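Local coordinates for protein putative hydrolase (Bacteroides ovatus, PDB 4HBS) that is of uncharacterised activity but, as a five-bladed beta-propeller of the beta-fructosidase clan, probably acts as a hydrolase, at residues Trp22-Met27 against Phe399-Asn404; Asn86-Asn91 against Pro389-Phe394; Thr133-Pro138 against Met208-Arg213; His220-Gly225 against Gln276-Gln281. All blocks are in the same frame, centred on the assembly; numbering follows the deposited sequence.

Contact 1. Residues Trp22-Met27 against Phe399-Asn404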
loop_
_atom_site.group_PDB
_atom_site.type_symbol
_atom_site.label_atom_id
_atom_site.label_comp_id
_atom_site.label_asym_id
_atom_site.label_seq_id
_atom_site.Cartn_x
_atom_site.Cartn_y
_atom_site.Cartn_z
ATOM N N TRP A 22 0.899 7.900 22.152
ATOM C CA TRP A 22 0.763 7.712 20.696
ATOM C C TRP A 22 1.796 8.519 19.883
ATOM O O TRP A 22 2.014 8.207 18.711
ATOM C CB TRP A 22 -0.657 8.081 20.218
ATOM C CG TRP A 22 -1.776 7.287 20.849
ATOM C CD1 TRP A 22 -1.662 6.174 21.630
ATOM C CD2 TRP A 22 -3.186 7.539 20.716
ATOM N NE1 TRP A 22 -2.906 5.738 22.023
ATOM C CE2 TRP A 22 -3.861 6.562 21.485
ATOM C CE3 TRP A 22 -3.949 8.504 20.026
ATOM C CZ2 TRP A 22 -5.260 6.488 21.541
ATOM C CZ3 TRP A 22 -5.334 8.465 20.132
ATOM C CH2 TRP A 22 -5.976 7.465 20.882
ATOM N N ASN A 23 2.408 9.556 20.488
ATOM C CA ASN A 23 3.418 10.416 19.871
ATOM C C ASN A 23 2.923 10.993 18.513
ATOM O O ASN A 23 3.606 10.913 17.486
ATOM C CB ASN A 23 4.768 9.685 19.739
ATOM C CG ASN A 23 5.980 10.598 19.593
ATOM O OD1 ASN A 23 5.875 11.839 19.592
ATOM N ND2 ASN A 23 7.156 10.002 19.365
ATOM N N LEU A 24 1.722 11.582 18.542
ATOM C CA LEU A 24 1.125 12.259 17.396
ATOM C C LEU A 24 1.459 13.754 17.502
ATOM O O LEU A 24 1.545 14.288 18.613
ATOM C CB LEU A 24 -0.405 12.046 17.354
ATOM C CG LEU A 24 -0.909 10.602 17.322
ATOM C CD1 LEU A 24 -2.388 10.564 17.124
ATOM C CD2 LEU A 24 -0.251 9.813 16.237
ATOM N N GLU A 25 1.684 14.417 16.362
ATOM C CA GLU A 25 1.995 15.842 16.320
ATOM C C GLU A 25 0.984 16.490 15.380
ATOM O O GLU A 25 0.989 16.170 14.194
ATOM C CB GLU A 25 3.449 16.044 15.854
ATOM C CG GLU A 25 4.000 17.451 16.030
ATOM C CD GLU A 25 5.041 17.819 14.992
ATOM O OE1 GLU A 25 6.173 17.287 15.075
ATOM O OE2 GLU A 25 4.707 18.585 14.059
ATOM N N LEU A 26 0.070 17.345 15.908
ATOM C CA LEU A 26 -0.967 17.982 15.086
ATOM C C LEU A 26 -0.343 18.828 13.998
ATOM O O LEU A 26 0.652 19.501 14.252
ATOM C CB LEU A 26 -1.892 18.856 15.949
ATOM C CG LEU A 26 -3.138 19.410 15.264
ATOM C CD1 LEU A 26 -4.204 18.365 15.136
ATOM C CD2 LEU A 26 -3.687 20.544 16.027
HETATM N N MSE A 27 -0.905 18.775 12.781
HETATM C CA MSE A 27 -0.398 19.560 11.656
HETATM C C MSE A 27 -1.175 20.831 11.564
HETATM O O MSE A 27 -2.364 20.826 11.875
HETATM C CB MSE A 27 -0.492 18.782 10.343
HETATM C CG MSE A 27 0.669 17.862 10.143
HETATM SE SE MSE A 27 0.540 16.905 8.506
HETATM C CE MSE A 27 0.989 18.281 7.306
ATOM N N PHE A 399 3.920 8.354 8.186
ATOM C CA PHE A 399 2.577 8.041 8.651
ATOM C C PHE A 399 1.800 9.268 9.163
ATOM O O PHE A 399 2.378 10.200 9.733
ATOM C CB PHE A 399 2.671 6.978 9.743
ATOM C CG PHE A 399 3.260 5.692 9.222
ATOM C CD1 PHE A 399 4.640 5.532 9.113
ATOM C CD2 PHE A 399 2.442 4.672 8.757
ATOM C CE1 PHE A 399 5.186 4.348 8.637
ATOM C CE2 PHE A 399 2.994 3.493 8.252
ATOM C CZ PHE A 399 4.363 3.340 8.206
ATOM N N TYR A 400 0.470 9.247 8.937
ATOM C CA TYR A 400 -0.463 10.294 9.369
ATOM C C TYR A 400 -1.715 9.674 9.962
ATOM O O TYR A 400 -2.079 8.577 9.580
ATOM C CB TYR A 400 -0.878 11.201 8.180
ATOM C CG TYR A 400 0.294 11.817 7.463
ATOM C CD1 TYR A 400 1.009 11.098 6.510
ATOM C CD2 TYR A 400 0.722 13.104 7.765
ATOM C CE1 TYR A 400 2.119 11.641 5.880
ATOM C CE2 TYR A 400 1.852 13.650 7.158
ATOM C CZ TYR A 400 2.543 12.918 6.210
ATOM O OH TYR A 400 3.670 13.449 5.636
ATOM N N ARG A 401 -2.385 10.382 10.864
ATOM C CA ARG A 401 -3.673 9.965 11.434
ATOM C C ARG A 401 -4.646 11.122 11.248
ATOM O O ARG A 401 -4.268 12.274 11.497
ATOM C CB ARG A 401 -3.555 9.582 12.907
ATOM C CG ARG A 401 -2.520 8.503 13.168
ATOM C CD ARG A 401 -2.984 7.437 14.137
ATOM N NE ARG A 401 -1.982 6.370 14.235
ATOM C CZ ARG A 401 -2.205 5.125 14.660
ATOM N NH1 ARG A 401 -3.421 4.753 15.057
ATOM N NH2 ARG A 401 -1.213 4.242 14.694
ATOM N N VAL A 402 -5.852 10.838 10.734
ATOM C CA VAL A 402 -6.887 11.842 10.513
ATOM C C VAL A 402 -8.020 11.524 11.459
ATOM O O VAL A 402 -8.626 10.456 11.347
ATOM C CB VAL A 402 -7.380 11.897 9.040
ATOM C CG1 VAL A 402 -8.295 13.095 8.812
ATOM C CG2 VAL A 402 -6.210 11.928 8.061
ATOM N N PHE A 403 -8.298 12.429 12.407
ATOM C CA PHE A 403 -9.410 12.265 13.344
ATOM C C PHE A 403 -10.565 13.146 12.917
ATOM O O PHE A 403 -10.354 14.276 12.457
ATOM C CB PHE A 403 -8.996 12.613 14.759
ATOM C CG PHE A 403 -8.020 11.638 15.354
ATOM C CD1 PHE A 403 -6.683 11.663 14.986
ATOM C CD2 PHE A 403 -8.418 10.751 16.347
ATOM C CE1 PHE A 403 -5.771 10.790 15.567
ATOM C CE2 PHE A 403 -7.506 9.879 16.928
ATOM C CZ PHE A 403 -6.189 9.897 16.529
ATOM N N ASN A 404 -11.782 12.630 13.051
ATOM C CA ASN A 404 -12.994 13.351 12.708
ATOM C C ASN A 404 -13.097 13.615 11.170
ATOM O O ASN A 404 -13.736 14.579 10.750
ATOM C CB ASN A 404 -13.081 14.650 13.534
ATOM C CG ASN A 404 -14.477 15.095 13.877
ATOM O OD1 ASN A 404 -15.433 14.305 13.905
ATOM N ND2 ASN A 404 -14.628 16.379 14.160
#
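Leu-24 fits between Arg-401 and Phe-403 with its two methyl branches, and its side chain crosses both partners at about a right angle. From CB the chain turns to set CG anti to the carbonyl carbon (chi1 -57°), and beyond CG the work divides. CD1 lies 3.7 Å from Phe-403 CE1 and almost as near to CZ of that ring. CD2 lies 4.0 Å from Arg-401 CG and reaches CD next, so it meets the aliphatic part of the arginine; the guanidinium itself is held by salt bridges to Asp-42 and Glu-370. Trp-22 also meets the Phe-403 ring, Trp-22 CZ3 approaching Phe-403 CZ to 4.0 Å.

At the far end, Met-27, present as selenomethionine, places SE 3.8 Å from Tyr-400 CE2. The selenium lies 4.9 Å from the centroid of the Tyr-400 ring and 78° off its normal, which makes this a Met-aromatic contact at the ring edge.

Strand 24-26 and strand 399-403 belong to one antiparallel sheet but are separated by strand 38-42, and the touching parts, CA of 22 to 27 and of 400 to 403, run 91° apart. A sheet built from both ends of the chain is consistent with ring closure of the propeller. Because the two segments share only apolar and selenium-aromatic contacts, their fit depends on shape and dispersion, while hydrogen bonding passes through strand 38-42.

Contact 2. Residues Asn86-Asn91 against Pro389-Phe394; sequences NRSRGN and PGSADF
Arg-87, in a G1 beta bulge where it and Ser-88 both face Asn-84, meets Asp-393 side-on, the two side chains crossing at about a right angle. The arginine chain bends twice, chi2 (-70°) placing CD and chi3 (-64°) placing NE, and the guanidinium presents one nitrogen to each carboxylate oxygen. NE gives a nearly straight bond to Asp-393 OD2 at 3.1 Å, and NH2 donates less straight to Asp-393 OD1 at 2.8 Å; both oxygens are met on their syn sides. The two planes are 27° apart, close enough for both nitrogens to engage the carboxylate.

Ala-392 CB sits 3.5 Å above one face of that guanidinium. Replacing Arg-87 by an alanine would probably cost Asp-393 this two-pronged partner, leaving it to lean on its salt bridge with Arg-396, uncover the methyl of Ala-392 and deprive Arg-51 O of the NH1 donor. A second guanidinium, that of Arg-89, has Ala-392 CA 3.4 Å over one face, while its NE and NH1 bond to Asn-385 O and Asn-56 OD1.

The backbones also join the bulged hairpin to the 3-10 turn at 391-392. Gly-390 N donates to Asn-86 O at 2.8 Å, and Ala-392 N to Arg-87 O at 3.1 Å. Ser-391 OG is engaged twice, by Ala-388 O and, at 3.1 Å, by Arg-89 N, for which it is the acceptor.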
loop_
_atom_site.group_PDB
_atom_site.type_symbol
_atom_site.label_atom_id
_atom_site.label_comp_id
_atom_site.label_asym_id
_atom_site.label_seq_id
_atom_site.Cartn_x
_atom_site.Cartn_y
_atom_site.Cartn_z
ATOM N N ASN A 86 24.419 9.967 10.855
ATOM C CA ASN A 86 23.535 11.026 10.327
ATOM C C ASN A 86 22.601 10.503 9.235
ATOM O O ASN A 86 22.393 11.165 8.220
ATOM C CB ASN A 86 24.330 12.243 9.823
ATOM C CG ASN A 86 25.287 12.796 10.834
ATOM O OD1 ASN A 86 26.493 12.828 10.603
ATOM N ND2 ASN A 86 24.775 13.261 11.970
ATOM N N ARG A 87 21.993 9.332 9.470
ATOM C CA ARG A 87 21.037 8.729 8.537
ATOM C C ARG A 87 21.572 8.717 7.103
ATOM O O ARG A 87 20.860 9.086 6.182
ATOM C CB ARG A 87 19.681 9.467 8.615
ATOM C CG ARG A 87 18.977 9.319 9.951
ATOM C CD ARG A 87 18.469 7.910 10.178
ATOM N NE ARG A 87 17.451 7.533 9.201
ATOM C CZ ARG A 87 17.054 6.285 8.943
ATOM N NH1 ARG A 87 17.609 5.254 9.577
ATOM N NH2 ARG A 87 16.103 6.056 8.039
ATOM N N SER A 88 22.834 8.311 6.929
ATOM C CA SER A 88 23.486 8.252 5.635
ATOM C C SER A 88 23.470 6.813 5.209
ATOM O O SER A 88 24.149 6.011 5.831
ATOM C CB SER A 88 24.904 8.806 5.742
ATOM O OG SER A 88 25.568 8.835 4.490
ATOM N N ARG A 89 22.618 6.439 4.239
ATOM C CA ARG A 89 22.502 5.037 3.831
ATOM C C ARG A 89 23.804 4.534 3.215
ATOM O O ARG A 89 24.408 5.223 2.399
ATOM C CB ARG A 89 21.325 4.842 2.870
ATOM C CG ARG A 89 21.205 3.427 2.219
ATOM C CD ARG A 89 19.754 3.001 2.020
ATOM N NE ARG A 89 18.941 4.107 1.503
ATOM C CZ ARG A 89 17.721 4.465 1.917
ATOM N NH1 ARG A 89 17.098 3.772 2.870
ATOM N NH2 ARG A 89 17.110 5.518 1.377
ATOM N N GLY A 90 24.214 3.341 3.642
ATOM C CA GLY A 90 25.431 2.688 3.191
ATOM C C GLY A 90 25.139 1.522 2.269
ATOM O O GLY A 90 24.274 1.630 1.394
ATOM N N ASN A 91 25.841 0.383 2.477
ATOM C CA ASN A 91 25.692 -0.792 1.627
ATOM C C ASN A 91 24.346 -1.486 1.818
ATOM O O ASN A 91 24.089 -2.020 2.892
ATOM C CB ASN A 91 26.833 -1.788 1.862
ATOM C CG ASN A 91 28.198 -1.282 1.450
ATOM O OD1 ASN A 91 28.339 -0.387 0.603
ATOM N ND2 ASN A 91 29.242 -1.899 1.985
ATOM N N PRO A 389 24.372 12.844 4.429
ATOM C CA PRO A 389 23.521 12.926 5.626
ATOM C C PRO A 389 22.023 12.990 5.282
ATOM O O PRO A 389 21.631 13.747 4.394
ATOM C CB PRO A 389 23.996 14.213 6.298
ATOM C CG PRO A 389 25.395 14.370 5.848
ATOM C CD PRO A 389 25.417 13.886 4.442
ATOM N N GLY A 390 21.219 12.144 5.929
ATOM C CA GLY A 390 19.778 12.111 5.706
ATOM C C GLY A 390 19.291 11.394 4.469
ATOM O O GLY A 390 18.082 11.213 4.320
ATOM N N SER A 391 20.203 10.936 3.591
ATOM C CA SER A 391 19.865 10.213 2.354
ATOM C C SER A 391 18.956 9.043 2.601
ATOM O O SER A 391 18.127 8.722 1.738
ATOM C CB SER A 391 21.130 9.728 1.662
ATOM O OG SER A 391 21.913 8.928 2.524
ATOM N N ALA A 392 19.068 8.411 3.786
ATOM C CA ALA A 392 18.215 7.282 4.142
ATOM C C ALA A 392 16.701 7.610 4.106
ATOM O O ALA A 392 15.894 6.716 3.828
ATOM C CB ALA A 392 18.577 6.772 5.534
ATOM N N ASP A 393 16.322 8.886 4.370
ATOM C CA ASP A 393 14.935 9.280 4.599
ATOM C C ASP A 393 14.124 9.880 3.406
ATOM O O ASP A 393 13.029 10.420 3.623
ATOM C CB ASP A 393 14.919 10.211 5.800
ATOM C CG ASP A 393 15.321 9.506 7.079
ATOM O OD1 ASP A 393 14.787 8.400 7.345
ATOM O OD2 ASP A 393 16.236 10.004 7.767
ATOM N N PHE A 394 14.560 9.656 2.169
ATOM C CA PHE A 394 13.740 10.044 1.025
ATOM C C PHE A 394 12.780 8.918 0.744
ATOM O O PHE A 394 11.579 9.119 0.577
ATOM C CB PHE A 394 14.604 10.299 -0.222
ATOM C CG PHE A 394 15.328 11.620 -0.221
ATOM C CD1 PHE A 394 14.623 12.818 -0.277
ATOM C CD2 PHE A 394 16.712 11.669 -0.245
ATOM C CE1 PHE A 394 15.290 14.035 -0.375
ATOM C CE2 PHE A 394 17.381 12.893 -0.280
ATOM C CZ PHE A 394 16.665 14.069 -0.346
#

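Contact 3. Residues Thr133-Pro138 against Met208-Arg213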
loop_
_atom_site.group_PDB
_atom_site.type_symbol
_atom_site.label_atom_id
_atom_site.label_comp_id
_atom_site.label_asym_id
_atom_site.label_seq_id
_atom_site.Cartn_x
_atom_site.Cartn_y
_atom_site.Cartn_z
ATOM N N THR A 133 14.795 -10.904 -3.060
ATOM C CA THR A 133 13.364 -10.740 -3.375
ATOM C C THR A 133 12.535 -11.898 -2.721
ATOM O O THR A 133 12.938 -13.065 -2.816
ATOM C CB THR A 133 13.178 -10.731 -4.906
ATOM O OG1 THR A 133 13.998 -9.722 -5.497
ATOM C CG2 THR A 133 11.736 -10.548 -5.319
ATOM N N HIS A 134 11.409 -11.570 -2.042
ATOM C CA HIS A 134 10.597 -12.583 -1.376
ATOM C C HIS A 134 9.964 -13.532 -2.398
ATOM O O HIS A 134 10.132 -14.745 -2.258
ATOM C CB HIS A 134 9.520 -11.954 -0.460
ATOM C CG HIS A 134 8.366 -12.858 -0.154
ATOM N ND1 HIS A 134 8.472 -13.872 0.771
ATOM C CD2 HIS A 134 7.116 -12.867 -0.668
ATOM C CE1 HIS A 134 7.291 -14.463 0.802
ATOM N NE2 HIS A 134 6.445 -13.896 -0.055
ATOM N N ILE A 135 9.236 -12.991 -3.413
ATOM C CA ILE A 135 8.588 -13.812 -4.433
ATOM C C ILE A 135 9.078 -13.332 -5.795
ATOM O O ILE A 135 8.999 -12.148 -6.132
ATOM C CB ILE A 135 7.044 -13.839 -4.292
ATOM C CG1 ILE A 135 6.422 -14.894 -5.231
ATOM C CG2 ILE A 135 6.414 -12.484 -4.510
ATOM C CD1 ILE A 135 5.017 -15.282 -4.888
ATOM N N ARG A 136 9.621 -14.269 -6.555
ATOM C CA ARG A 136 10.253 -14.033 -7.841
ATOM C C ARG A 136 9.286 -14.351 -8.965
ATOM O O ARG A 136 8.523 -15.308 -8.850
ATOM C CB ARG A 136 11.515 -14.935 -7.939
ATOM C CG ARG A 136 12.776 -14.179 -8.165
ATOM C CD ARG A 136 14.025 -14.962 -7.828
ATOM N NE ARG A 136 14.327 -16.026 -8.797
ATOM C CZ ARG A 136 14.857 -15.853 -10.009
ATOM N NH1 ARG A 136 15.145 -14.637 -10.450
ATOM N NH2 ARG A 136 15.106 -16.900 -10.787
ATOM N N HIS A 137 9.343 -13.603 -10.071
ATOM C CA HIS A 137 8.480 -13.895 -11.202
ATOM C C HIS A 137 9.066 -15.052 -12.055
ATOM O O HIS A 137 10.228 -14.981 -12.477
ATOM C CB HIS A 137 8.259 -12.669 -12.086
ATOM C CG HIS A 137 7.099 -12.863 -12.996
ATOM N ND1 HIS A 137 7.192 -13.654 -14.115
ATOM C CD2 HIS A 137 5.823 -12.446 -12.860
ATOM C CE1 HIS A 137 5.977 -13.678 -14.637
ATOM N NE2 HIS A 137 5.124 -12.962 -13.915
ATOM N N PRO A 138 8.247 -16.069 -12.410
ATOM C CA PRO A 138 8.745 -17.167 -13.258
ATOM C C PRO A 138 9.458 -16.755 -14.547
ATOM O O PRO A 138 10.358 -17.473 -14.967
ATOM C CB PRO A 138 7.474 -17.924 -13.608
ATOM C CG PRO A 138 6.562 -17.667 -12.496
ATOM C CD PRO A 138 6.848 -16.302 -12.003
HETATM N N MSE A 208 3.631 -17.700 8.119
HETATM C CA MSE A 208 3.735 -16.855 6.926
HETATM C C MSE A 208 4.569 -17.529 5.811
HETATM O O MSE A 208 5.106 -16.840 4.937
HETATM C CB MSE A 208 4.254 -15.437 7.255
HETATM C CG MSE A 208 3.141 -14.431 7.527
HETATM SE SE MSE A 208 1.863 -14.184 6.055
HETATM C CE MSE A 208 0.425 -13.629 7.060
ATOM N N LYS A 209 4.592 -18.883 5.785
ATOM C CA LYS A 209 5.272 -19.619 4.727
ATOM C C LYS A 209 4.322 -19.643 3.542
ATOM O O LYS A 209 3.110 -19.794 3.742
ATOM C CB LYS A 209 5.663 -21.051 5.168
ATOM N N LEU A 210 4.858 -19.460 2.313
ATOM C CA LEU A 210 4.060 -19.509 1.082
ATOM C C LEU A 210 3.619 -20.972 0.827
ATOM O O LEU A 210 4.438 -21.797 0.411
ATOM C CB LEU A 210 4.892 -18.958 -0.095
ATOM C CG LEU A 210 4.250 -18.902 -1.491
ATOM C CD1 LEU A 210 3.002 -18.063 -1.500
ATOM C CD2 LEU A 210 5.217 -18.302 -2.486
ATOM N N ILE A 211 2.345 -21.294 1.143
ATOM C CA ILE A 211 1.771 -22.640 0.975
ATOM C C ILE A 211 1.525 -22.983 -0.500
ATOM O O ILE A 211 1.722 -24.139 -0.892
ATOM C CB ILE A 211 0.450 -22.760 1.803
ATOM C CG1 ILE A 211 0.744 -22.701 3.306
ATOM C CG2 ILE A 211 -0.368 -24.004 1.441
ATOM C CD1 ILE A 211 1.992 -23.551 3.792
ATOM N N SER A 212 1.031 -22.023 -1.297
ATOM C CA SER A 212 0.757 -22.278 -2.714
ATOM C C SER A 212 0.808 -20.996 -3.510
ATOM O O SER A 212 0.491 -19.935 -2.979
ATOM C CB SER A 212 -0.603 -22.964 -2.896
ATOM O OG SER A 212 -1.704 -22.069 -2.925
ATOM N N ARG A 213 1.192 -21.102 -4.784
ATOM C CA ARG A 213 1.266 -19.970 -5.700
ATOM C C ARG A 213 0.716 -20.368 -7.068
ATOM O O ARG A 213 1.031 -21.455 -7.568
ATOM C CB ARG A 213 2.710 -19.444 -5.829
ATOM C CG ARG A 213 3.745 -20.460 -6.326
ATOM C CD ARG A 213 5.163 -19.953 -6.172
ATOM N NE ARG A 213 5.437 -18.840 -7.079
ATOM C CZ ARG A 213 6.572 -18.139 -7.111
ATOM N NH1 ARG A 213 7.566 -18.425 -6.271
ATOM N NH2 ARG A 213 6.720 -17.141 -7.977
HETATM O O HOH W 1 10.132 -17.159 -5.526
#
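The backbones of Ile-135 and Leu-210 stay well apart, their CA atoms 9.1 Å from each other, so side chains, chiefly Arg-213, Leu-210 and Ile-135, bridge the interval. A classic beta bulge, with Ile-211 and Ser-212 both facing Thr-195, interrupts the strand between Leu-210 and Arg-213, and both of these direct their side chains at the irregular loop 133-138.

Arg-213 reaches farthest. Its CG lies between the backbone N and the carbonyl carbon (chi1 59°), and a further bend at chi3 turns NE. NH2 then donates to Arg-136 O at 2.7 Å, with the oxygen in the guanidinium plane and the C=O...donor angle at 165°. A water accepts from Arg-213 NH1 at 3.0 Å and from Arg-136 N at 3.1 Å. One guanidinium thus engages Arg-136 O directly and Arg-136 N through water; its NE pairs with Asp-215.

Ile-135 CG1 rests 3.4 Å above one face of the group, offset toward its rim. The isoleucine tip, Ile-135 CD1, touches Leu-210 CD2 at 3.9 Å.

Strand 210-218 is an outermost strand of an antiparallel four-stranded sheet, as in a propeller blade, and Arg-213 joins this edge strand to a loop whose Ile-135 also packs on Tyr-158 and Trp-174 of that sheet.

Contact 4. Residues His220-Gly225 against Gln276-Gln281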
loop_
_atom_site.group_PDB
_atom_site.type_symbol
_atom_site.label_atom_id
_atom_site.label_comp_id
_atom_site.label_asym_id
_atom_site.label_seq_id
_atom_site.Cartn_x
_atom_site.Cartn_y
_atom_site.Cartn_z
ATOM N N HIS A 220 -4.015 -10.259 -16.876
ATOM C CA HIS A 220 -4.746 -9.018 -16.986
ATOM C C HIS A 220 -3.826 -7.824 -16.951
ATOM O O HIS A 220 -2.912 -7.748 -16.127
ATOM C CB HIS A 220 -5.782 -8.879 -15.835
ATOM C CG HIS A 220 -6.867 -9.915 -15.808
ATOM N ND1 HIS A 220 -7.016 -10.856 -16.822
ATOM C CD2 HIS A 220 -7.825 -10.135 -14.878
ATOM C CE1 HIS A 220 -8.038 -11.617 -16.464
ATOM N NE2 HIS A 220 -8.549 -11.224 -15.298
ATOM N N THR A 221 -4.165 -6.845 -17.776
ATOM C CA THR A 221 -3.469 -5.568 -17.915
ATOM C C THR A 221 -3.872 -4.654 -16.732
ATOM O O THR A 221 -3.024 -3.949 -16.188
ATOM C CB THR A 221 -3.809 -5.001 -19.321
ATOM O OG1 THR A 221 -2.825 -5.504 -20.211
ATOM C CG2 THR A 221 -3.880 -3.471 -19.379
ATOM N N LEU A 222 -5.168 -4.680 -16.350
ATOM C CA LEU A 222 -5.709 -3.892 -15.248
ATOM C C LEU A 222 -5.410 -4.615 -13.925
ATOM O O LEU A 222 -5.444 -5.847 -13.867
ATOM C CB LEU A 222 -7.230 -3.695 -15.430
ATOM C CG LEU A 222 -7.689 -3.054 -16.758
ATOM C CD1 LEU A 222 -9.132 -3.402 -17.061
ATOM C CD2 LEU A 222 -7.512 -1.546 -16.732
ATOM N N GLY A 223 -5.105 -3.852 -12.885
ATOM C CA GLY A 223 -4.754 -4.403 -11.585
ATOM C C GLY A 223 -5.907 -4.563 -10.625
ATOM O O GLY A 223 -5.824 -4.047 -9.512
ATOM N N TYR A 224 -7.004 -5.266 -11.026
ATOM C CA TYR A 224 -8.147 -5.492 -10.124
ATOM C C TYR A 224 -7.659 -6.223 -8.897
ATOM O O TYR A 224 -7.034 -7.277 -9.035
ATOM C CB TYR A 224 -9.266 -6.291 -10.794
ATOM C CG TYR A 224 -10.044 -5.519 -11.831
ATOM C CD1 TYR A 224 -10.985 -4.568 -11.457
ATOM C CD2 TYR A 224 -9.910 -5.807 -13.190
ATOM C CE1 TYR A 224 -11.756 -3.898 -12.408
ATOM C CE2 TYR A 224 -10.668 -5.137 -14.149
ATOM C CZ TYR A 224 -11.583 -4.172 -13.755
ATOM O OH TYR A 224 -12.363 -3.514 -14.677
ATOM N N GLY A 225 -7.861 -5.623 -7.729
ATOM C CA GLY A 225 -7.429 -6.190 -6.459
ATOM C C GLY A 225 -6.217 -5.530 -5.826
ATOM O O GLY A 225 -5.803 -5.954 -4.738
ATOM N N GLN A 276 -16.758 -11.723 -18.058
ATOM C CA GLN A 276 -15.658 -11.480 -18.993
ATOM C C GLN A 276 -14.799 -10.294 -18.567
ATOM O O GLN A 276 -15.322 -9.216 -18.290
ATOM C CB GLN A 276 -16.202 -11.241 -20.422
ATOM C CG GLN A 276 -15.132 -11.236 -21.536
ATOM C CD GLN A 276 -14.395 -12.558 -21.654
ATOM O OE1 GLN A 276 -14.962 -13.569 -22.088
ATOM N NE2 GLN A 276 -13.111 -12.583 -21.287
ATOM N N TYR A 277 -13.464 -10.493 -18.550
ATOM C CA TYR A 277 -12.504 -9.435 -18.225
ATOM C C TYR A 277 -12.654 -8.303 -19.254
ATOM O O TYR A 277 -12.615 -8.582 -20.452
ATOM C CB TYR A 277 -11.077 -9.998 -18.220
ATOM C CG TYR A 277 -10.005 -8.933 -18.170
ATOM C CD1 TYR A 277 -9.718 -8.258 -16.984
ATOM C CD2 TYR A 277 -9.287 -8.584 -19.308
ATOM C CE1 TYR A 277 -8.737 -7.269 -16.934
ATOM C CE2 TYR A 277 -8.302 -7.598 -19.270
ATOM C CZ TYR A 277 -8.031 -6.943 -18.082
ATOM O OH TYR A 277 -7.069 -5.971 -18.049
ATOM N N PRO A 278 -12.881 -7.042 -18.829
ATOM C CA PRO A 278 -13.126 -5.980 -19.810
ATOM C C PRO A 278 -11.884 -5.467 -20.499
ATOM O O PRO A 278 -10.791 -5.537 -19.940
ATOM C CB PRO A 278 -13.735 -4.866 -18.949
ATOM C CG PRO A 278 -13.089 -5.042 -17.647
ATOM C CD PRO A 278 -13.013 -6.522 -17.454
ATOM N N SER A 279 -12.061 -4.860 -21.678
ATOM C CA SER A 279 -10.954 -4.199 -22.358
ATOM C C SER A 279 -10.612 -2.946 -21.552
ATOM O O SER A 279 -11.486 -2.419 -20.861
ATOM C CB SER A 279 -11.340 -3.835 -23.788
ATOM O OG SER A 279 -12.341 -2.831 -23.799
ATOM N N THR A 280 -9.363 -2.483 -21.608
ATOM C CA THR A 280 -8.951 -1.264 -20.883
ATOM C C THR A 280 -9.901 -0.086 -21.237
ATOM O O THR A 280 -10.370 0.616 -20.341
ATOM C CB THR A 280 -7.484 -0.954 -21.188
ATOM O OG1 THR A 280 -6.690 -1.896 -20.472
ATOM C CG2 THR A 280 -7.082 0.465 -20.808
ATOM N N GLN A 281 -10.212 0.077 -22.543
ATOM C CA GLN A 281 -11.126 1.105 -23.057
ATOM C C GLN A 281 -12.475 1.022 -22.336
ATOM O O GLN A 281 -12.987 2.048 -21.887
ATOM C CB GLN A 281 -11.309 0.906 -24.574
ATOM C CG GLN A 281 -12.127 1.976 -25.289
ATOM C CD GLN A 281 -12.369 1.577 -26.735
ATOM O OE1 GLN A 281 -11.422 1.444 -27.531
ATOM N NE2 GLN A 281 -13.633 1.337 -27.105
#
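Tyr-277 sets its CG anti to the backbone N (chi1 168°), whereas His-220 sets its own beside the backbone N (chi1 -63°); these values bring the two CG atoms close, and chi2 of each residue turns the rings face to face. The result is a face-to-face stack with centroids 3.9 Å apart and planes at 16°. Tyr-277 CD1 comes over the centre of the imidazole, while His-220 CG lies over the phenol toward its rim. A hydrogen bond between NE2 and Tyr-262 OH ties the imidazole down further.

The phenol oxygen receives two backbone donors: Leu-222 N at 2.9 Å, nearly straight, and Thr-221 N at 3.0 Å, a weak bond. Leu-222 CD1 packs on Tyr-277 CZ at 3.8 Å. A phenylalanine in place of Tyr-277 would probably leave the amides of Thr-221 and Leu-222 without this acceptor.

Tyr-277 CE1 also meets Tyr-224 CE2 at 4.0 Å, near the plane of the Tyr-224 ring and at its edge, and Tyr-224 OH touches Pro-278 CG tip to tip at 3.4 Å. Just beyond, Ser-279 is the N-cap of helix 280-285, its OG bonding to Asp-282 N.

Segment 220-225 leads from strand 210-218 into the sheet beginning at 227-230, and 276-281 leaves that sheet after 271-274; the contact thus joins the entry and exit connections of an antiparallel sheet that probably forms one propeller blade.

How the contacts relate
The four contacts are separate, the nearest pair of centres being 24 Å apart (contacts 3 and 4) and the farthest 39 Å (contacts 2 and 4). Along the chain, contact 1 encloses all the others, contact 2 encloses contacts 3 and 4, and these last two follow in series. Contact 1 lies on the opposite side of the chain's centre from both. Strand 210-218 forms one side of contact 3 and runs on to the loop of contact 4, linking two successive sheets, while segment 389-394 of contact 2 precedes strand 399-403 of contact 1. Contact 1, in a sheet built from both chain ends, and serial contacts between sheets are consistent with a propeller closed by its ends.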